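Local structure of uncharacterized protein (Arthrobacter sp., 3KOP) at residues F[29-34]-F[166-171]; F[37-42]-F[46-51]; F[80-85]-F[97-102]. The protein is of unknown function but adopts a cyclophilin-like fold, belongs to the DUF3830 family and occurs in an assembly of six chains. One frame throughout, in Å; residues are numbered along the deposited sequence.

Contact 1 of 3, residues F[29-34]-F[166-171]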
loop_
_atom_site.group_PDB
_atom_site.type_symbol
_atom_site.label_atom_id
_atom_site.label_comp_id
_atom_site.label_asym_id
_atom_site.label_seq_id
_atom_site.Cartn_x
_atom_site.Cartn_y
_atom_site.Cartn_z
ATOM N N GLU F 29 -6.274 -2.725 34.536
ATOM C CA GLU F 29 -6.486 -2.602 35.985
ATOM C C GLU F 29 -7.904 -2.896 36.401
ATOM O O GLU F 29 -8.117 -3.452 37.464
ATOM C CB GLU F 29 -6.173 -1.200 36.460
ATOM C CG GLU F 29 -4.798 -0.683 36.093
ATOM C CD GLU F 29 -3.724 -1.091 37.054
ATOM O OE1 GLU F 29 -3.866 -2.128 37.735
ATOM O OE2 GLU F 29 -2.726 -0.356 37.133
ATOM N N LYS F 30 -8.876 -2.485 35.590
ATOM C CA LYS F 30 -10.282 -2.664 35.928
ATOM C C LYS F 30 -10.689 -4.095 35.662
ATOM O O LYS F 30 -11.262 -4.755 36.532
ATOM C CB LYS F 30 -11.154 -1.706 35.125
ATOM C CG LYS F 30 -12.628 -1.766 35.426
ATOM C CD LYS F 30 -13.350 -0.645 34.712
ATOM C CE LYS F 30 -14.875 -0.728 34.882
ATOM N NZ LYS F 30 -15.483 -1.396 33.687
ATOM N N ARG F 31 -10.394 -4.608 34.480
ATOM C CA ARG F 31 -10.668 -6.029 34.238
ATOM C C ARG F 31 -9.747 -6.975 35.050
ATOM O O ARG F 31 -10.047 -8.155 35.199
ATOM C CB ARG F 31 -10.618 -6.340 32.745
ATOM C CG ARG F 31 -11.752 -5.686 31.948
ATOM C CD ARG F 31 -11.436 -5.604 30.489
ATOM N NE ARG F 31 -12.586 -5.130 29.732
ATOM C CZ ARG F 31 -12.993 -3.867 29.676
ATOM N NH1 ARG F 31 -12.319 -2.892 30.284
ATOM N NH2 ARG F 31 -14.077 -3.565 28.967
ATOM N N GLY F 32 -8.624 -6.476 35.554
ATOM C CA GLY F 32 -7.724 -7.296 36.349
ATOM C C GLY F 32 -7.043 -8.403 35.574
ATOM O O GLY F 32 -6.864 -9.506 36.087
ATOM N N VAL F 33 -6.622 -8.110 34.347
ATOM C CA VAL F 33 -5.954 -9.086 33.512
ATOM C C VAL F 33 -4.537 -8.621 33.253
ATOM O O VAL F 33 -4.325 -7.450 32.887
ATOM C CB VAL F 33 -6.706 -9.274 32.169
ATOM C CG1 VAL F 33 -5.997 -10.297 31.267
ATOM C CG2 VAL F 33 -8.141 -9.688 32.436
ATOM N N THR F 34 -3.578 -9.525 33.449
ATOM C CA THR F 34 -2.161 -9.226 33.256
ATOM C C THR F 34 -1.521 -10.260 32.344
ATOM O O THR F 34 -1.823 -11.453 32.414
ATOM C CB THR F 34 -1.381 -9.234 34.599
ATOM O OG1 THR F 34 -1.930 -8.233 35.469
ATOM C CG2 THR F 34 0.074 -8.919 34.394
ATOM N N CYS F 166 -9.145 -7.767 25.545
ATOM C CA CYS F 166 -9.131 -6.723 24.506
ATOM C C CYS F 166 -10.393 -6.768 23.624
ATOM O O CYS F 166 -10.957 -5.726 23.288
ATOM C CB CYS F 166 -7.876 -6.873 23.642
ATOM S SG CYS F 166 -6.311 -6.525 24.452
ATOM N N GLN F 167 -10.865 -7.973 23.316
ATOM C CA GLN F 167 -12.131 -8.125 22.609
ATOM C C GLN F 167 -13.262 -7.520 23.462
ATOM O O GLN F 167 -14.151 -6.865 22.932
ATOM C CB GLN F 167 -12.417 -9.593 22.246
ATOM C CG GLN F 167 -11.388 -10.281 21.310
ATOM C CD GLN F 167 -11.452 -9.862 19.841
ATOM O OE1 GLN F 167 -12.216 -8.996 19.447
ATOM N NE2 GLN F 167 -10.607 -10.493 19.029
ATOM N N ASP F 168 -13.193 -7.698 24.770
ATOM C CA ASP F 168 -14.161 -7.143 25.659
ATOM C C ASP F 168 -14.019 -5.598 25.736
ATOM O O ASP F 168 -15.009 -4.908 25.920
ATOM C CB ASP F 168 -14.019 -7.779 27.051
ATOM C CG ASP F 168 -15.099 -7.317 28.000
ATOM O OD1 ASP F 168 -16.232 -7.761 27.828
ATOM O OD2 ASP F 168 -14.830 -6.492 28.883
ATOM N N ILE F 169 -12.809 -5.052 25.593
ATOM C CA ILE F 169 -12.676 -3.602 25.435
ATOM C C ILE F 169 -13.355 -3.141 24.136
ATOM O O ILE F 169 -14.053 -2.123 24.109
ATOM C CB ILE F 169 -11.211 -3.140 25.504
ATOM C CG1 ILE F 169 -10.683 -3.359 26.911
ATOM C CG2 ILE F 169 -11.059 -1.670 25.066
ATOM C CD1 ILE F 169 -9.155 -3.204 27.038
ATOM N N TRP F 170 -13.174 -3.908 23.070
ATOM C CA TRP F 170 -13.756 -3.578 21.777
ATOM C C TRP F 170 -15.302 -3.541 21.885
ATOM O O TRP F 170 -15.925 -2.565 21.476
ATOM C CB TRP F 170 -13.259 -4.571 20.709
ATOM C CG TRP F 170 -13.947 -4.441 19.401
ATOM C CD1 TRP F 170 -14.119 -3.300 18.669
ATOM C CD2 TRP F 170 -14.544 -5.499 18.638
ATOM N NE1 TRP F 170 -14.827 -3.581 17.505
ATOM C CE2 TRP F 170 -15.088 -4.922 17.466
ATOM C CE3 TRP F 170 -14.696 -6.876 18.845
ATOM C CZ2 TRP F 170 -15.769 -5.680 16.501
ATOM C CZ3 TRP F 170 -15.361 -7.629 17.863
ATOM C CH2 TRP F 170 -15.892 -7.019 16.718
HETATM N N MSE F 171 -15.909 -4.586 22.452
HETATM C CA MSE F 171 -17.370 -4.677 22.550
HETATM C C MSE F 171 -17.966 -3.944 23.753
HETATM O O MSE F 171 -19.104 -3.472 23.668
HETATM C CB MSE F 171 -17.814 -6.150 22.612
HETATM C CG MSE F 171 -17.426 -6.944 21.340
HETATM SE SE MSE F 171 -18.251 -6.163 19.760
HETATM C CE MSE F 171 -20.095 -6.198 20.354
#
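The guanidinium of Arg31 presents one face to Ile169 and an edge to Asp168: CG1 of Ile169 lies 3.6 Å above the plane, over its centre, while the carboxylate carbon of Asp168 lies in the plane at the edge. Arg31 belongs to the turn of a beta hairpin in this cyclophilin-like fold, between strands 23-28 and 33-39, where Gly32 and Val33 both face Leu28 as a G1 beta bulge; Gly32 takes the positive phi of that motif. From this turn the arginine reaches to helix 159-172. Its chain runs extended from CG to NE, which carries the charged group to the helix although the nearest CA atoms, of Arg31 and Asp168, are 9.3 Å apart.

The salt bridge is made by one carboxylate oxygen. Arg31 NE donates to the anti lone pair of Asp168 OD2 at 2.8 Å, and that oxygen lies 16° out of the guanidinium plane. NH2 adds a weak bond to the same OD2. The two flat groups are turned 61° apart, so the pairing is not the coplanar two-oxygen kind. Asp168 CG stands anti to its own backbone N (chi1 -175°), which directs the carboxylate from the helix toward the arginine; OD1 has its own partner, Arg175 of the second subunit. Arg31 has further partners in Glu177, through a salt bridge to NH1, and in the carbonyl of Gly173, bonded to NH2. Replacing Arg31 by a leucine would probably leave the Asp168 and Glu177 carboxylates without their shared cation and take away the flat group that lies against Ile169 CG1. NH2 also makes a long, weak bond to the helix backbone, at 3.5 Å from Asp168 O.

Contact 2 of 3, residues F[37-42]-F[46-51]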
loop_
_atom_site.group_PDB
_atom_site.type_symbol
_atom_site.label_atom_id
_atom_site.label_comp_id
_atom_site.label_asym_id
_atom_site.label_seq_id
_atom_site.Cartn_x
_atom_site.Cartn_y
_atom_site.Cartn_z
ATOM N N ALA F 37 5.625 -10.006 29.249
ATOM C CA ALA F 37 6.334 -9.824 28.006
ATOM C C ALA F 37 7.824 -9.791 28.252
ATOM O O ALA F 37 8.284 -9.206 29.231
ATOM C CB ALA F 37 5.872 -8.528 27.315
ATOM N N LEU F 38 8.554 -10.443 27.353
ATOM C CA LEU F 38 9.982 -10.405 27.312
ATOM C C LEU F 38 10.410 -9.140 26.620
ATOM O O LEU F 38 9.975 -8.835 25.518
ATOM C CB LEU F 38 10.509 -11.590 26.536
ATOM C CG LEU F 38 11.977 -11.579 26.176
ATOM C CD1 LEU F 38 12.820 -11.831 27.491
ATOM C CD2 LEU F 38 12.259 -12.623 25.102
ATOM N N LEU F 39 11.331 -8.432 27.255
ATOM C CA LEU F 39 11.858 -7.222 26.697
ATOM C C LEU F 39 12.954 -7.564 25.692
ATOM O O LEU F 39 13.815 -8.362 25.992
ATOM C CB LEU F 39 12.406 -6.400 27.844
ATOM C CG LEU F 39 12.032 -4.974 27.951
ATOM C CD1 LEU F 39 10.525 -4.753 27.806
ATOM C CD2 LEU F 39 12.548 -4.431 29.314
ATOM N N LEU F 40 12.912 -6.960 24.499
ATOM C CA LEU F 40 13.780 -7.362 23.395
ATOM C C LEU F 40 15.091 -6.555 23.417
ATOM O O LEU F 40 15.361 -5.715 22.541
ATOM C CB LEU F 40 13.054 -7.241 22.052
ATOM C CG LEU F 40 11.816 -8.137 21.871
ATOM C CD1 LEU F 40 11.181 -7.788 20.521
ATOM C CD2 LEU F 40 12.107 -9.683 22.011
ATOM N N ASP F 41 15.886 -6.825 24.457
ATOM C CA ASP F 41 17.180 -6.151 24.659
ATOM C C ASP F 41 18.173 -6.455 23.566
ATOM O O ASP F 41 19.059 -5.644 23.320
ATOM C CB ASP F 41 17.763 -6.511 26.032
ATOM C CG ASP F 41 17.076 -5.779 27.149
ATOM O OD1 ASP F 41 17.023 -4.555 27.062
ATOM O OD2 ASP F 41 16.603 -6.402 28.109
ATOM N N ASP F 42 18.033 -7.604 22.903
ATOM C CA ASP F 42 18.902 -7.937 21.759
ATOM C C ASP F 42 18.634 -7.069 20.509
ATOM O O ASP F 42 19.535 -6.452 19.999
ATOM C CB ASP F 42 18.869 -9.446 21.414
ATOM C CG ASP F 42 17.455 -10.008 21.132
ATOM O OD1 ASP F 42 16.381 -9.356 21.351
ATOM O OD2 ASP F 42 17.430 -11.184 20.695
ATOM N N ARG F 46 17.654 0.140 22.589
ATOM C CA ARG F 46 17.380 1.518 22.978
ATOM C C ARG F 46 15.941 1.685 23.507
ATOM O O ARG F 46 15.703 2.359 24.505
ATOM C CB ARG F 46 17.647 2.490 21.838
ATOM C CG ARG F 46 19.090 2.494 21.332
ATOM C CD ARG F 46 19.369 3.719 20.476
ATOM N NE ARG F 46 18.437 3.845 19.346
ATOM C CZ ARG F 46 18.596 3.232 18.162
ATOM N NH1 ARG F 46 19.632 2.424 17.957
ATOM N NH2 ARG F 46 17.722 3.423 17.178
ATOM N N THR F 47 14.975 1.112 22.803
ATOM C CA THR F 47 13.573 1.257 23.202
ATOM C C THR F 47 13.294 0.485 24.498
ATOM O O THR F 47 12.536 0.957 25.355
ATOM C CB THR F 47 12.632 0.736 22.075
ATOM O OG1 THR F 47 13.030 1.310 20.826
ATOM C CG2 THR F 47 11.190 1.048 22.366
ATOM N N SER F 48 13.907 -0.698 24.641
ATOM C CA SER F 48 13.712 -1.517 25.839
ATOM C C SER F 48 14.215 -0.767 27.071
ATOM O O SER F 48 13.536 -0.724 28.102
ATOM C CB SER F 48 14.413 -2.861 25.727
ATOM O OG SER F 48 13.867 -3.653 24.673
ATOM N N LYS F 49 15.386 -0.141 26.935
ATOM C CA LYS F 49 15.943 0.666 28.032
ATOM C C LYS F 49 15.064 1.855 28.360
ATOM O O LYS F 49 14.809 2.132 29.551
ATOM C CB LYS F 49 17.353 1.155 27.668
ATOM C CG LYS F 49 17.950 2.160 28.679
ATOM C CD LYS F 49 19.413 2.403 28.396
ATOM C CE LYS F 49 19.954 3.557 29.273
ATOM N NZ LYS F 49 19.677 3.339 30.761
ATOM N N ALA F 50 14.641 2.585 27.320
ATOM C CA ALA F 50 13.861 3.822 27.498
ATOM C C ALA F 50 12.586 3.499 28.267
ATOM O O ALA F 50 12.211 4.226 29.220
ATOM C CB ALA F 50 13.518 4.500 26.156
ATOM N N VAL F 51 11.935 2.410 27.876
ATOM C CA VAL F 51 10.730 1.976 28.579
ATOM C C VAL F 51 11.030 1.451 30.011
ATOM O O VAL F 51 10.450 1.929 30.991
ATOM C CB VAL F 51 9.958 0.955 27.758
ATOM C CG1 VAL F 51 8.764 0.375 28.547
ATOM C CG2 VAL F 51 9.474 1.609 26.414
#
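Ser48 meets three consecutive residues, Leu39, Leu40 and Asp41, where strand 33-39 ends and the chain turns toward helix 45-54. The apolar part of the contact is small: CB of Ser48 rests against the branch carbon of Leu39, 3.9 Å from CG. Two carbon-to-oxygen van der Waals contacts add to it. The CD2 methyl of Leu39 approaches the carbonyl oxygen of Ser48, and CB of Ser48 lies 3.4 Å from OD1 of Asp41, coming from above the carboxylate plane.

Among the polar atoms, Ser48 OG comes within 3.3 Å of Leu40 O. Its definite bond is within its own helix, to the carbonyl of Ala44, with a weak one to Phe152 O. Standing anti to the carbonyl carbon (chi1 -64°), OG is turned back along the helix toward Ala44. OD1 of Asp41 forms a salt bridge with Arg22, and its close approach to the serine is to the CB carbon.

The backbone supplies the shape: Leu40 is the centre of an inverse gamma turn, with a weak bond from Asp41 N to Leu39 O at 3.0 Å. The contact thus forms a tight strand-turn-helix connection, in which strand 33-39 lies between strands 23-28 and 145-157, and helix 45-54 packs through Thr47 and Val51 against Phe152 and Tyr99 of the sheet.

Contact 3 of 3, residues F[80-85]-F[97-102]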
loop_
_atom_site.group_PDB
_atom_site.type_symbol
_atom_site.label_atom_id
_atom_site.label_comp_id
_atom_site.label_asym_id
_atom_site.label_seq_id
_atom_site.Cartn_x
_atom_site.Cartn_y
_atom_site.Cartn_z
ATOM N N PRO F 80 15.125 10.562 28.145
ATOM C CA PRO F 80 15.867 11.805 27.912
ATOM C C PRO F 80 15.997 12.098 26.422
ATOM O O PRO F 80 15.957 13.234 26.020
ATOM C CB PRO F 80 17.229 11.539 28.549
ATOM C CG PRO F 80 16.989 10.442 29.546
ATOM C CD PRO F 80 15.877 9.599 28.964
ATOM N N LYS F 81 16.152 11.069 25.606
ATOM C CA LYS F 81 15.955 11.224 24.172
ATOM C C LYS F 81 15.243 10.028 23.566
ATOM O O LYS F 81 15.433 8.880 23.979
ATOM C CB LYS F 81 17.264 11.505 23.427
ATOM C CG LYS F 81 18.307 10.419 23.448
ATOM C CD LYS F 81 19.451 10.721 22.458
ATOM C CE LYS F 81 18.929 10.909 21.025
ATOM N NZ LYS F 81 19.965 10.677 19.954
ATOM N N GLU F 82 14.418 10.317 22.577
ATOM C CA GLU F 82 13.643 9.292 21.930
ATOM C C GLU F 82 14.564 8.299 21.270
ATOM O O GLU F 82 15.646 8.644 20.809
ATOM C CB GLU F 82 12.665 9.908 20.931
ATOM C CG GLU F 82 11.557 10.677 21.584
ATOM C CD GLU F 82 10.757 9.857 22.548
ATOM O OE1 GLU F 82 10.132 8.852 22.128
ATOM O OE2 GLU F 82 10.736 10.221 23.753
ATOM N N PRO F 83 14.146 7.034 21.227
ATOM C CA PRO F 83 15.016 6.002 20.690
ATOM C C PRO F 83 15.221 6.078 19.184
ATOM O O PRO F 83 16.188 5.527 18.679
ATOM C CB PRO F 83 14.299 4.688 21.080
ATOM C CG PRO F 83 12.908 5.038 21.275
ATOM C CD PRO F 83 12.883 6.490 21.747
ATOM N N GLY F 84 14.310 6.739 18.472
ATOM C CA GLY F 84 14.291 6.674 17.020
ATOM C C GLY F 84 13.861 5.313 16.501
ATOM O O GLY F 84 13.563 4.403 17.282
ATOM N N ALA F 85 13.854 5.174 15.184
ATOM C CA ALA F 85 13.405 3.913 14.536
ATOM C C ALA F 85 14.289 2.743 14.987
ATOM O O ALA F 85 15.511 2.788 14.883
ATOM C CB ALA F 85 13.395 4.032 12.998
ATOM N N VAL F 97 4.617 -5.929 21.261
ATOM C CA VAL F 97 4.468 -4.737 22.055
ATOM C C VAL F 97 5.277 -3.660 21.392
ATOM O O VAL F 97 6.501 -3.812 21.150
ATOM C CB VAL F 97 4.867 -4.931 23.553
ATOM C CG1 VAL F 97 4.543 -3.665 24.340
ATOM C CG2 VAL F 97 4.190 -6.159 24.164
ATOM N N CYS F 98 4.597 -2.567 21.047
ATOM C CA CYS F 98 5.190 -1.515 20.223
ATOM C C CYS F 98 5.295 -0.150 20.903
ATOM O O CYS F 98 4.470 0.204 21.750
ATOM C CB CYS F 98 4.369 -1.355 18.954
ATOM S SG CYS F 98 4.570 -2.725 17.791
ATOM N N TYR F 99 6.283 0.617 20.463
ATOM C CA TYR F 99 6.535 1.976 20.919
ATOM C C TYR F 99 6.499 2.888 19.698
ATOM O O TYR F 99 7.190 2.628 18.700
ATOM C CB TYR F 99 7.901 2.025 21.587
ATOM C CG TYR F 99 8.398 3.347 22.173
ATOM C CD1 TYR F 99 8.666 4.455 21.366
ATOM C CD2 TYR F 99 8.712 3.450 23.500
ATOM C CE1 TYR F 99 9.176 5.607 21.899
ATOM C CE2 TYR F 99 9.219 4.603 24.042
ATOM C CZ TYR F 99 9.429 5.687 23.253
ATOM O OH TYR F 99 9.976 6.846 23.795
ATOM N N PHE F 100 5.705 3.958 19.797
ATOM C CA PHE F 100 5.652 5.009 18.792
ATOM C C PHE F 100 5.894 6.355 19.454
ATOM O O PHE F 100 5.335 6.642 20.545
ATOM C CB PHE F 100 4.254 5.119 18.157
ATOM C CG PHE F 100 3.686 3.819 17.641
ATOM C CD1 PHE F 100 3.045 2.908 18.504
ATOM C CD2 PHE F 100 3.718 3.527 16.284
ATOM C CE1 PHE F 100 2.486 1.741 18.019
ATOM C CE2 PHE F 100 3.126 2.343 15.790
ATOM C CZ PHE F 100 2.540 1.460 16.652
ATOM N N THR F 101 6.677 7.189 18.781
ATOM C CA THR F 101 6.838 8.608 19.162
ATOM C C THR F 101 5.939 9.454 18.258
ATOM O O THR F 101 6.034 9.358 17.036
ATOM C CB THR F 101 8.299 9.036 18.976
ATOM O OG1 THR F 101 9.131 8.259 19.855
ATOM C CG2 THR F 101 8.502 10.531 19.231
ATOM N N PHE F 102 5.049 10.229 18.868
ATOM C CA PHE F 102 4.177 11.156 18.161
ATOM C C PHE F 102 4.361 12.570 18.717
ATOM O O PHE F 102 4.987 12.759 19.766
ATOM C CB PHE F 102 2.718 10.742 18.368
ATOM C CG PHE F 102 2.341 9.477 17.678
ATOM C CD1 PHE F 102 2.402 9.385 16.281
ATOM C CD2 PHE F 102 1.893 8.380 18.401
ATOM C CE1 PHE F 102 2.037 8.188 15.623
ATOM C CE2 PHE F 102 1.518 7.202 17.757
ATOM C CZ PHE F 102 1.600 7.103 16.361
HETATM O O HOH W 1 10.033 8.786 25.821
HETATM O O HOH W 2 11.680 7.618 18.445
#
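OE1 of Glu82 accepts two hydrogen bonds, from Tyr99 OH and from Thr101 OG1, each 2.6 Å long. The tyrosine comes on the syn side, 31° out of the carboxylate plane, and the threonine on the anti side, 20° out. OE1 itself sits at the edge of the Tyr99 ring, near its plane. Pro83 lies over one face of that ring, its CG making a CH-pi contact 4.3 Å from the centroid, and its CD packs against CE1.

A bend at chi2 (-57°) folds the glutamate chain back so that the carboxylate reaches the strand. One water donates to Glu82 OE2 and to Tyr99 OH, closing a small hydrogen-bonded ring with the carboxylate and the hydroxyl; a second donates to Thr101 OG1 and receives a weak bond from Gly84 N.

Farther out, Phe152 of strand 145-157 and Val127 and Leu129 of strand 125-132 pack on Tyr99, while Arg46 and Asn150 hold the carbonyls of Pro83 and Gly84. The contact thus fastens the loop before strand 88-89 to strand 96-103 of the cyclophilin-like sheet. With two hydroxyls donating to one oxygen and a water donating to the other, the carboxylate is probably favoured in its ionised form.

Each contact is partly buried, but they differ in place and chemistry. Contact 1 lies farthest out, its centre about 16 Å from the chain centre, where a charged pair links a hairpin turn to a helix that meets the second subunit. Contacts 2 and 3 lie about 10 Å from that centre and are in mutual touch, joined by helix 45-54, which belongs to the first and packs on the second. Contacts 1 and 2 share strand 33-39, yet their centres are about 24 Å apart, on opposite sides of the chain centre. Contact 2 is van der Waals contact around a serine whose hydroxyl bonds within its own helix, whereas contact 3 combines hydroxyl-carboxylate bonds, water and proline-ring packing.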